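Local atomic coordinates of transcobalamin-1 (Homo sapiens, PDB entry 4KKI), a protein that binds vitamin B12 with femtomolar affinity, also recognises related corrinoids, and protects the vitamin from the acidic environment of the stomach. Residues T52-V64 / N285-F299. Sequence-based numbering, arbitrary orientation.
Sequences TSAVNVVLSLKLV and NAAAQVLPALMGKTF
S60 and A288 lie where two nearly parallel helices, 55-63 and 285-294, run side by side with their axes 8.4 Å apart at closest approach, and the pair illustrates how a proline kink can be used by a neighbouring helix. P292 has no N-H to give, so the carbonyl of A288 is left for an outside donor: S60 OG, held anti to its own backbone N (chi1 173°), donates to A288 O at 2.7 Å, in the carbonyl plane and on a lone pair. An alanine in place of S60 would probably leave this buried carbonyl without its mate and open a small gap against L291 CB and P292 CD.

A second polar link, weak and bent, joins N56 ND2 to N285 OD1 at 2.6 Å, their amide planes turned 59° apart. N285 ND2 instead bonds to S381 O, which T52 OG1 also engages, so the loop leading into helix 55-63 and N285 of the other helix both meet S381, between strands 375-379 and 384-389 of the C-terminal beta domain.

The small side chain of A288 lets the backbones come close, with V57 CA and A288 CA 5.1 Å apart. Apolar packing takes over toward the C-terminal ends. L63 CD2 comes in plane at the edge of the F299 ring, 3.5 Å from CD1, and also packs on P292 CB. V64 straddles the last turn, CG1 against M295 CB at 3.6 Å and CG2 against L291 CD2.

A Schellman motif with G296 as C-prime residue ends helix 285-294. Parallel helices packed in this way belong to the alpha6-alpha6 barrel of the cobalamin carriers, here presenting Q289 to the bound cyanocobalamin.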
ATOM      1  N   THR A  52      -2.620  -7.422 -12.749  1.00 58.00           N
ATOM      2  CA  THR A  52      -2.984  -6.764 -11.501  1.00 61.99           C
ATOM      3  C   THR A  52      -3.690  -7.725 -10.545  1.00 57.28           C
ATOM      4  O   THR A  52      -4.320  -8.696 -10.967  1.00 53.15           O
ATOM      5  CB  THR A  52      -3.855  -5.511 -11.737  1.00 57.22           C
ATOM      6  OG1 THR A  52      -3.823  -4.678 -10.571  1.00 60.14           O
ATOM      7  CG2 THR A  52      -5.295  -5.897 -12.043  1.00 53.18           C
ATOM      8  N   SER A  53      -3.570  -7.448  -9.252  1.00 58.41           N
ATOM      9  CA  SER A  53      -4.133  -8.313  -8.228  1.00 60.25           C
ATOM     10  C   SER A  53      -5.631  -8.086  -8.061  1.00 54.98           C
ATOM     11  O   SER A  53      -6.132  -6.984  -8.284  1.00 49.70           O
ATOM     12  CB  SER A  53      -3.418  -8.086  -6.894  1.00 56.86           C
ATOM     13  OG  SER A  53      -4.004  -8.857  -5.861  1.00 67.61           O
ATOM     14  N   ALA A  54      -6.340  -9.141  -7.676  1.00 47.38           N
ATOM     15  CA  ALA A  54      -7.753  -9.032  -7.333  1.00 43.05           C
ATOM     16  C   ALA A  54      -7.926  -9.148  -5.825  1.00 42.14           C
ATOM     17  O   ALA A  54      -9.013  -8.925  -5.295  1.00 46.96           O
ATOM     18  CB  ALA A  54      -8.560 -10.104  -8.046  1.00 39.61           C
ATOM     19  N   VAL A  55      -6.844  -9.499  -5.138  1.00 42.88           N
ATOM     20  CA  VAL A  55      -6.873  -9.680  -3.691  1.00 43.11           C
ATOM     21  C   VAL A  55      -7.163  -8.371  -2.962  1.00 42.30           C
ATOM     22  O   VAL A  55      -8.087  -8.292  -2.151  1.00 38.20           O
ATOM     23  CB  VAL A  55      -5.544 -10.259  -3.179  1.00 41.49           C
ATOM     24  CG1 VAL A  55      -5.548 -10.332  -1.659  1.00 39.80           C
ATOM     25  CG2 VAL A  55      -5.297 -11.632  -3.794  1.00 36.86           C
ATOM     26  N   ASN A  56      -6.365  -7.349  -3.254  1.00 39.92           N
ATOM     27  CA  ASN A  56      -6.553  -6.031  -2.657  1.00 40.30           C
ATOM     28  C   ASN A  56      -7.908  -5.427  -3.019  1.00 38.93           C
ATOM     29  O   ASN A  56      -8.560  -4.790  -2.191  1.00 45.40           O
ATOM     30  CB  ASN A  56      -5.428  -5.089  -3.091  1.00 38.91           C
ATOM     31  CG  ASN A  56      -5.220  -5.079  -4.595  1.00 52.97           C
ATOM     32  OD1 ASN A  56      -5.938  -5.751  -5.340  1.00 52.21           O
ATOM     33  ND2 ASN A  56      -4.238  -4.308  -5.050  1.00 49.19           N
ATOM     34  N   VAL A  57      -8.321  -5.642  -4.261  1.00 33.11           N
ATOM     35  CA  VAL A  57      -9.574  -5.107  -4.771  1.00 32.67           C
ATOM     36  C   VAL A  57     -10.773  -5.709  -4.039  1.00 43.39           C
ATOM     37  O   VAL A  57     -11.649  -4.985  -3.560  1.00 45.56           O
ATOM     38  CB  VAL A  57      -9.698  -5.371  -6.285  1.00 44.21           C
ATOM     39  CG1 VAL A  57     -11.096  -5.052  -6.780  1.00 44.22           C
ATOM     40  CG2 VAL A  57      -8.648  -4.570  -7.046  1.00 41.03           C
ATOM     41  N   VAL A  58     -10.800  -7.035  -3.948  1.00 33.51           N
ATOM     42  CA  VAL A  58     -11.895  -7.739  -3.290  1.00 36.16           C
ATOM     43  C   VAL A  58     -11.927  -7.432  -1.791  1.00 38.82           C
ATOM     44  O   VAL A  58     -12.998  -7.228  -1.219  1.00 36.87           O
ATOM     45  CB  VAL A  58     -11.827  -9.268  -3.544  1.00 40.09           C
ATOM     46  CG1 VAL A  58     -12.783 -10.019  -2.629  1.00 35.01           C
ATOM     47  CG2 VAL A  58     -12.132  -9.576  -5.006  1.00 37.27           C
ATOM     48  N   LEU A  59     -10.753  -7.387  -1.166  1.00 35.91           N
ATOM     49  CA  LEU A  59     -10.644  -6.996   0.238  1.00 41.49           C
ATOM     50  C   LEU A  59     -11.279  -5.630   0.473  1.00 39.50           C
ATOM     51  O   LEU A  59     -12.058  -5.448   1.405  1.00 40.32           O
ATOM     52  CB  LEU A  59      -9.177  -6.962   0.677  1.00 37.67           C
ATOM     53  CG  LEU A  59      -8.870  -6.300   2.026  1.00 38.59           C
ATOM     54  CD1 LEU A  59      -9.659  -6.945   3.156  1.00 33.57           C
ATOM     55  CD2 LEU A  59      -7.379  -6.352   2.326  1.00 35.06           C
ATOM     56  N   SER A  60     -10.937  -4.680  -0.390  1.00 35.98           N
ATOM     57  CA  SER A  60     -11.450  -3.321  -0.303  1.00 36.27           C
ATOM     58  C   SER A  60     -12.974  -3.288  -0.394  1.00 34.50           C
ATOM     59  O   SER A  60     -13.641  -2.620   0.395  1.00 37.34           O
ATOM     60  CB  SER A  60     -10.840  -2.473  -1.422  1.00 33.93           C
ATOM     61  OG  SER A  60     -11.430  -1.189  -1.479  1.00 47.20           O
ATOM     62  N   LEU A  61     -13.515  -4.021  -1.360  1.00 39.80           N
ATOM     63  CA  LEU A  61     -14.954  -4.054  -1.599  1.00 46.82           C
ATOM     64  C   LEU A  61     -15.732  -4.728  -0.471  1.00 45.02           C
ATOM     65  O   LEU A  61     -16.751  -4.206  -0.013  1.00 43.55           O
ATOM     66  CB  LEU A  61     -15.248  -4.746  -2.932  1.00 47.25           C
ATOM     67  CG  LEU A  61     -14.764  -3.967  -4.157  1.00 44.31           C
ATOM     68  CD1 LEU A  61     -14.814  -4.824  -5.409  1.00 41.86           C
ATOM     69  CD2 LEU A  61     -15.595  -2.706  -4.334  1.00 35.55           C
ATOM     70  N   LYS A  62     -15.254  -5.886  -0.027  1.00 42.37           N
ATOM     71  CA  LYS A  62     -15.937  -6.633   1.027  1.00 52.13           C
ATOM     72  C   LYS A  62     -15.949  -5.838   2.329  1.00 51.72           C
ATOM     73  O   LYS A  62     -16.884  -5.937   3.126  1.00 52.06           O
ATOM     74  CB  LYS A  62     -15.286  -8.006   1.228  1.00 50.43           C
ATOM     75  CG  LYS A  62     -15.376  -8.912   0.005  1.00 58.07           C
ATOM     76  CD  LYS A  62     -15.998 -10.260   0.337  1.00 65.29           C
ATOM     77  CE  LYS A  62     -15.115 -11.074   1.267  1.00 68.22           C
ATOM     78  NZ  LYS A  62     -15.726 -12.398   1.572  1.00 78.05           N
ATOM     79  N   LEU A  63     -14.913  -5.030   2.521  1.00 50.85           N
ATOM     80  CA  LEU A  63     -14.774  -4.213   3.717  1.00 49.87           C
ATOM     81  C   LEU A  63     -15.867  -3.147   3.821  1.00 46.91           C
ATOM     82  O   LEU A  63     -16.254  -2.748   4.920  1.00 45.12           O
ATOM     83  CB  LEU A  63     -13.394  -3.561   3.734  1.00 56.99           C
ATOM     84  CG  LEU A  63     -12.846  -3.154   5.097  1.00 59.44           C
ATOM     85  CD1 LEU A  63     -12.950  -4.308   6.082  1.00 58.74           C
ATOM     86  CD2 LEU A  63     -11.407  -2.715   4.935  1.00 52.11           C
ATOM     87  N   VAL A  64     -16.363  -2.690   2.676  1.00 43.25           N
ATOM     88  CA  VAL A  64     -17.440  -1.705   2.655  1.00 38.60           C
ATOM     89  C   VAL A  64     -18.783  -2.343   2.286  1.00 38.78           C
ATOM     90  O   VAL A  64     -19.721  -1.657   1.880  1.00 49.95           O
ATOM     91  CB  VAL A  64     -17.119  -0.525   1.712  1.00 38.46           C
ATOM     92  CG1 VAL A  64     -15.827   0.152   2.146  1.00 40.12           C
ATOM     93  CG2 VAL A  64     -17.007  -0.998   0.273  1.00 29.91           C
ATOM     94  N   ASN A 285      -5.025  -0.477  -7.693  1.00 39.21           N
ATOM     95  CA  ASN A 285      -4.405  -0.622  -6.380  1.00 38.55           C
ATOM     96  C   ASN A 285      -4.671   0.598  -5.510  1.00 38.41           C
ATOM     97  O   ASN A 285      -4.914   0.477  -4.310  1.00 36.34           O
ATOM     98  CB  ASN A 285      -2.897  -0.859  -6.504  1.00 34.29           C
ATOM     99  CG  ASN A 285      -2.568  -2.127  -7.266  1.00 48.73           C
ATOM    100  OD1 ASN A 285      -2.485  -3.210  -6.687  1.00 55.61           O
ATOM    101  ND2 ASN A 285      -2.375  -1.998  -8.574  1.00 47.11           N
ATOM    102  N   ALA A 286      -4.630   1.777  -6.124  1.00 33.47           N
ATOM    103  CA  ALA A 286      -4.860   3.015  -5.393  1.00 36.44           C
ATOM    104  C   ALA A 286      -6.335   3.170  -5.043  1.00 44.21           C
ATOM    105  O   ALA A 286      -6.677   3.639  -3.957  1.00 43.28           O
ATOM    106  CB  ALA A 286      -4.368   4.212  -6.195  1.00 23.56           C
ATOM    107  N   ALA A 287      -7.204   2.775  -5.968  1.00 40.71           N
ATOM    108  CA  ALA A 287      -8.640   2.835  -5.732  1.00 45.96           C
ATOM    109  C   ALA A 287      -9.030   1.910  -4.584  1.00 40.57           C
ATOM    110  O   ALA A 287      -9.842   2.270  -3.732  1.00 34.50           O
ATOM    111  CB  ALA A 287      -9.406   2.474  -6.997  1.00 37.71           C
ATOM    112  N   ALA A 288      -8.433   0.723  -4.559  1.00 33.62           N
ATOM    113  CA  ALA A 288      -8.708  -0.249  -3.508  1.00 37.44           C
ATOM    114  C   ALA A 288      -8.288   0.249  -2.129  1.00 37.83           C
ATOM    115  O   ALA A 288      -9.003   0.051  -1.146  1.00 34.39           O
ATOM    116  CB  ALA A 288      -8.030  -1.578  -3.820  1.00 37.43           C
ATOM    117  N   GLN A 289      -7.134   0.899  -2.049  1.00 35.94           N
ATOM    118  CA  GLN A 289      -6.606   1.315  -0.752  1.00 42.79           C
ATOM    119  C   GLN A 289      -7.333   2.517  -0.156  1.00 38.93           C
ATOM    120  O   GLN A 289      -7.369   2.681   1.063  1.00 37.02           O
ATOM    121  CB  GLN A 289      -5.105   1.588  -0.836  1.00 42.31           C
ATOM    122  CG  GLN A 289      -4.281   0.347  -1.092  1.00 35.19           C
ATOM    123  CD  GLN A 289      -2.792   0.617  -1.059  1.00 37.09           C
ATOM    124  OE1 GLN A 289      -1.991  -0.290  -0.830  1.00 38.53           O
ATOM    125  NE2 GLN A 289      -2.412   1.868  -1.286  1.00 31.19           N
ATOM    126  N   VAL A 290      -7.917   3.352  -1.012  1.00 36.90           N
ATOM    127  CA  VAL A 290      -8.559   4.577  -0.543  1.00 35.20           C
ATOM    128  C   VAL A 290     -10.025   4.362  -0.146  1.00 39.49           C
ATOM    129  O   VAL A 290     -10.548   5.063   0.720  1.00 38.50           O
ATOM    130  CB  VAL A 290      -8.450   5.721  -1.584  1.00 36.46           C
ATOM    131  CG1 VAL A 290      -9.421   5.507  -2.741  1.00 36.47           C
ATOM    132  CG2 VAL A 290      -8.700   7.067  -0.925  1.00 34.25           C
ATOM    133  N   LEU A 291     -10.666   3.373  -0.760  1.00 33.38           N
ATOM    134  CA  LEU A 291     -12.106   3.156  -0.601  1.00 31.51           C
ATOM    135  C   LEU A 291     -12.646   2.946   0.830  1.00 28.76           C
ATOM    136  O   LEU A 291     -13.621   3.596   1.207  1.00 41.64           O
ATOM    137  CB  LEU A 291     -12.594   2.033  -1.530  1.00 32.64           C
ATOM    138  CG  LEU A 291     -14.084   1.697  -1.447  1.00 37.58           C
ATOM    139  CD1 LEU A 291     -14.927   2.887  -1.892  1.00 25.90           C
ATOM    140  CD2 LEU A 291     -14.415   0.453  -2.271  1.00 38.10           C
ATOM    141  N   PRO A 292     -12.036   2.036   1.621  1.00 34.60           N
ATOM    142  CA  PRO A 292     -12.616   1.746   2.942  1.00 37.25           C
ATOM    143  C   PRO A 292     -12.801   2.975   3.834  1.00 43.34           C
ATOM    144  O   PRO A 292     -13.874   3.152   4.416  1.00 38.83           O
ATOM    145  CB  PRO A 292     -11.595   0.794   3.568  1.00 34.59           C
ATOM    146  CG  PRO A 292     -10.973   0.110   2.404  1.00 36.76           C
ATOM    147  CD  PRO A 292     -10.877   1.165   1.339  1.00 30.85           C
ATOM    148  N   ALA A 293     -11.772   3.811   3.924  1.00 35.88           N
ATOM    149  CA  ALA A 293     -11.820   5.001   4.766  1.00 40.77           C
ATOM    150  C   ALA A 293     -12.928   5.958   4.338  1.00 34.06           C
ATOM    151  O   ALA A 293     -13.588   6.564   5.177  1.00 38.62           O
ATOM    152  CB  ALA A 293     -10.474   5.710   4.766  1.00 38.63           C
ATOM    153  N   LEU A 294     -13.141   6.080   3.030  1.00 36.11           N
ATOM    154  CA  LEU A 294     -14.164   6.985   2.508  1.00 40.39           C
ATOM    155  C   LEU A 294     -15.566   6.537   2.915  1.00 44.51           C
ATOM    156  O   LEU A 294     -16.524   7.308   2.841  1.00 41.81           O
ATOM    157  CB  LEU A 294     -14.068   7.084   0.986  1.00 37.20           C
ATOM    158  CG  LEU A 294     -12.694   7.468   0.434  1.00 41.43           C
ATOM    159  CD1 LEU A 294     -12.718   7.497  -1.085  1.00 35.41           C
ATOM    160  CD2 LEU A 294     -12.244   8.806   0.993  1.00 46.05           C
ATOM    161  N   MET A 295     -15.673   5.284   3.343  1.00 41.86           N
ATOM    162  CA  MET A 295     -16.941   4.722   3.774  1.00 40.74           C
ATOM    163  C   MET A 295     -16.932   4.535   5.282  1.00 37.88           C
ATOM    164  O   MET A 295     -17.801   3.868   5.840  1.00 40.99           O
ATOM    165  CB  MET A 295     -17.179   3.374   3.095  1.00 42.08           C
ATOM    166  CG  MET A 295     -18.613   3.141   2.692  1.00 68.92           C
ATOM    167  SD  MET A 295     -18.943   3.855   1.077  1.00 84.26           S
ATOM    168  CE  MET A 295     -17.981   2.752   0.047  1.00 50.39           C
ATOM    169  N   GLY A 296     -15.931   5.119   5.935  1.00 37.04           N
ATOM    170  CA  GLY A 296     -15.833   5.078   7.383  1.00 33.85           C
ATOM    171  C   GLY A 296     -15.388   3.729   7.912  1.00 43.73           C
ATOM    172  O   GLY A 296     -15.696   3.361   9.045  1.00 41.99           O
ATOM    173  N   LYS A 297     -14.652   2.991   7.087  1.00 44.20           N
ATOM    174  CA  LYS A 297     -14.203   1.654   7.448  1.00 35.03           C
ATOM    175  C   LYS A 297     -12.685   1.584   7.533  1.00 38.50           C
ATOM    176  O   LYS A 297     -11.982   2.328   6.849  1.00 41.57           O
ATOM    177  CB  LYS A 297     -14.708   0.634   6.423  1.00 38.98           C
ATOM    178  CG  LYS A 297     -16.223   0.487   6.378  1.00 41.17           C
ATOM    179  CD  LYS A 297     -16.743  -0.215   7.621  1.00 51.89           C
ATOM    180  CE  LYS A 297     -18.250  -0.385   7.572  1.00 64.61           C
ATOM    181  NZ  LYS A 297     -18.769  -1.048   8.802  1.00 79.23           N
ATOM    182  N   THR A 298     -12.186   0.695   8.386  1.00 33.03           N
ATOM    183  CA  THR A 298     -10.756   0.418   8.461  1.00 36.53           C
ATOM    184  C   THR A 298     -10.535  -1.088   8.415  1.00 42.78           C
ATOM    185  O   THR A 298     -11.490  -1.863   8.460  1.00 38.68           O
ATOM    186  CB  THR A 298     -10.122   0.955   9.761  1.00 35.30           C
ATOM    187  OG1 THR A 298     -10.396   0.052  10.841  1.00 36.77           O
ATOM    188  CG2 THR A 298     -10.656   2.340  10.102  1.00 33.22           C
ATOM    189  N   PHE A 299      -9.275  -1.502   8.342  1.00 41.12           N
ATOM    190  CA  PHE A 299      -8.944  -2.924   8.359  1.00 32.44           C
ATOM    191  C   PHE A 299      -9.356  -3.606   9.666  1.00 45.94           C
ATOM    192  O   PHE A 299      -9.451  -4.830   9.725  1.00 44.65           O
ATOM    193  CB  PHE A 299      -7.451  -3.142   8.100  1.00 37.52           C
ATOM    194  CG  PHE A 299      -7.054  -2.997   6.655  1.00 32.95           C
ATOM    195  CD1 PHE A 299      -8.009  -2.796   5.674  1.00 41.79           C
ATOM    196  CD2 PHE A 299      -5.724  -3.074   6.281  1.00 49.94           C
ATOM    197  CE1 PHE A 299      -7.645  -2.665   4.346  1.00 50.54           C
ATOM    198  CE2 PHE A 299      -5.352  -2.950   4.954  1.00 50.48           C
ATOM    199  CZ  PHE A 299      -6.314  -2.745   3.986  1.00 46.58           C
TER